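PDB 3C7L: regulator of G-protein signaling 16 from Mus musculus, which speeds GTP hydrolysis by G protein alpha subunits, driving them into the inactive GDP-bound state and so damping receptor signalling, phototransduction included. Local coordinates for residues 18-21 with 22-26. Sequence-based numbering, arbitrary orientation.
Sequences WRES and FDLLL
One face of the W18 indole carries the CD1 methyl of L25, which sits 3.2 Å above the ring plane and is displaced toward the rim. The closest atom under that methyl is W18 CG, 3.4 Å from L25 CD1, and the two side chains cross at about a right angle. In L25, CG stands anti to the backbone N (chi1 173°), and chi1 and chi2 together bring CD1 over the indole. Its other methyl, CD2, meets the edge of the F22 ring in plane, while L26 CD1 rests over the centre of one F22 face; L25 thus bridges both aromatic rings. With an alanine in place of W18, the L25 methyl would probably lose the flat surface it lies on, leaving a gap between the two short helices.

Those helices, 15-20 and 22-25, belong to the all-helical RGS domain and are joined at S21, the N-cap of the second. S21 OG, swung beside the carbonyl carbon of its own residue, accepts a weak, bent bond from D23 N at 3.1 Å. S21 O takes two amides from the first turn: L25 N at 3.2 Å, lying in the carbonyl plane with an N-H...O angle of 158°, and L24 N in a weak, bent bond. On the flank of the cap, L24 CG packs against S21 CB at 3.8 Å.

D23 CB lies 3.4 Å from S21 OG, and the carboxylate beyond it forms a salt bridge through OD1 with R116 of helix 109-128. That same helix supplies Y124, whose hydroxyl hydrogen-bonds W18 O and whose ring meets that of F22 with the planes tilted, tying both short helices to the long one.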
loop_
_atom_site.group_PDB
_atom_site.type_symbol
_atom_site.label_atom_id
_atom_site.label_comp_id
_atom_site.label_asym_id
_atom_site.label_seq_id
_atom_site.Cartn_x
_atom_site.Cartn_y
_atom_site.Cartn_z
ATOM N N TRP A 18 16.735 -2.655 4.264
ATOM C CA TRP A 18 15.677 -1.649 4.197
ATOM C C TRP A 18 16.055 -0.439 3.348
ATOM O O TRP A 18 15.187 0.181 2.725
ATOM C CB TRP A 18 15.285 -1.157 5.595
ATOM C CG TRP A 18 14.860 -2.214 6.567
ATOM C CD1 TRP A 18 14.781 -3.560 6.355
ATOM C CD2 TRP A 18 14.533 -2.004 7.943
ATOM N NE1 TRP A 18 14.434 -4.205 7.522
ATOM C CE2 TRP A 18 14.278 -3.270 8.512
ATOM C CE3 TRP A 18 14.436 -0.864 8.754
ATOM C CZ2 TRP A 18 13.938 -3.429 9.859
ATOM C CZ3 TRP A 18 14.098 -1.022 10.093
ATOM C CH2 TRP A 18 13.854 -2.294 10.631
ATOM N N ARG A 19 17.332 -0.068 3.331
ATOM C CA ARG A 19 17.713 1.073 2.506
ATOM C C ARG A 19 18.234 0.657 1.135
ATOM O O ARG A 19 18.419 1.496 0.261
ATOM C CB ARG A 19 18.716 1.975 3.236
ATOM C CG ARG A 19 19.981 1.314 3.692
ATOM C CD ARG A 19 20.585 2.106 4.849
ATOM N NE ARG A 19 21.974 2.471 4.605
ATOM C CZ ARG A 19 22.932 1.608 4.288
ATOM N NH1 ARG A 19 22.660 0.315 4.175
ATOM N NH2 ARG A 19 24.163 2.039 4.071
ATOM N N GLU A 20 18.462 -0.638 0.940
ATOM C CA GLU A 20 18.914 -1.114 -0.365
ATOM C C GLU A 20 17.699 -1.297 -1.275
ATOM O O GLU A 20 17.801 -1.174 -2.496
ATOM C CB GLU A 20 19.631 -2.461 -0.256
ATOM C CG GLU A 20 20.972 -2.444 0.441
ATOM C CD GLU A 20 21.640 -3.808 0.387
ATOM O OE1 GLU A 20 20.933 -4.816 0.586
ATOM O OE2 GLU A 20 22.867 -3.873 0.157
ATOM N N SER A 21 16.553 -1.599 -0.669
ATOM C CA SER A 21 15.325 -1.827 -1.426
ATOM C C SER A 21 14.061 -1.626 -0.608
ATOM O O SER A 21 13.924 -2.181 0.478
ATOM C CB SER A 21 15.322 -3.252 -1.983
ATOM O OG SER A 21 14.048 -3.585 -2.505
ATOM N N PHE A 22 13.127 -0.849 -1.143
ATOM C CA PHE A 22 11.864 -0.608 -0.459
ATOM C C PHE A 22 11.129 -1.946 -0.282
ATOM O O PHE A 22 10.402 -2.155 0.693
ATOM C CB PHE A 22 11.023 0.382 -1.275
ATOM C CG PHE A 22 9.783 0.864 -0.570
ATOM C CD1 PHE A 22 9.791 1.107 0.802
ATOM C CD2 PHE A 22 8.612 1.097 -1.280
ATOM C CE1 PHE A 22 8.648 1.576 1.455
ATOM C CE2 PHE A 22 7.464 1.565 -0.637
ATOM C CZ PHE A 22 7.482 1.804 0.732
ATOM N N ASP A 23 11.344 -2.863 -1.220
ATOM C CA ASP A 23 10.716 -4.176 -1.153
ATOM C C ASP A 23 11.228 -4.990 0.036
ATOM O O ASP A 23 10.476 -5.766 0.631
ATOM C CB ASP A 23 10.950 -4.931 -2.462
ATOM C CG ASP A 23 10.262 -4.267 -3.637
ATOM O OD1 ASP A 23 9.019 -4.350 -3.722
ATOM O OD2 ASP A 23 10.956 -3.644 -4.465
ATOM N N LEU A 24 12.500 -4.816 0.385
ATOM C CA LEU A 24 13.060 -5.538 1.521
ATOM C C LEU A 24 12.501 -4.954 2.817
ATOM O O LEU A 24 12.231 -5.682 3.769
ATOM C CB LEU A 24 14.591 -5.462 1.519
ATOM C CG LEU A 24 15.305 -6.252 0.417
ATOM C CD1 LEU A 24 16.813 -6.226 0.665
ATOM C CD2 LEU A 24 14.797 -7.676 0.393
ATOM N N LEU A 25 12.331 -3.636 2.858
ATOM C CA LEU A 25 11.766 -3.002 4.041
ATOM C C LEU A 25 10.347 -3.534 4.276
ATOM O O LEU A 25 9.977 -3.876 5.400
ATOM C CB LEU A 25 11.713 -1.481 3.866
ATOM C CG LEU A 25 10.990 -0.684 4.962
ATOM C CD1 LEU A 25 11.700 -0.864 6.293
ATOM C CD2 LEU A 25 10.955 0.791 4.587
ATOM N N LEU A 26 9.569 -3.610 3.200
ATOM C CA LEU A 26 8.183 -4.072 3.249
ATOM C C LEU A 26 7.994 -5.552 3.580
ATOM O O LEU A 26 6.871 -5.996 3.823
ATOM C CB LEU A 26 7.497 -3.750 1.919
ATOM C CG LEU A 26 7.459 -2.250 1.610
ATOM C CD1 LEU A 26 7.018 -2.015 0.184
ATOM C CD2 LEU A 26 6.522 -1.555 2.595
#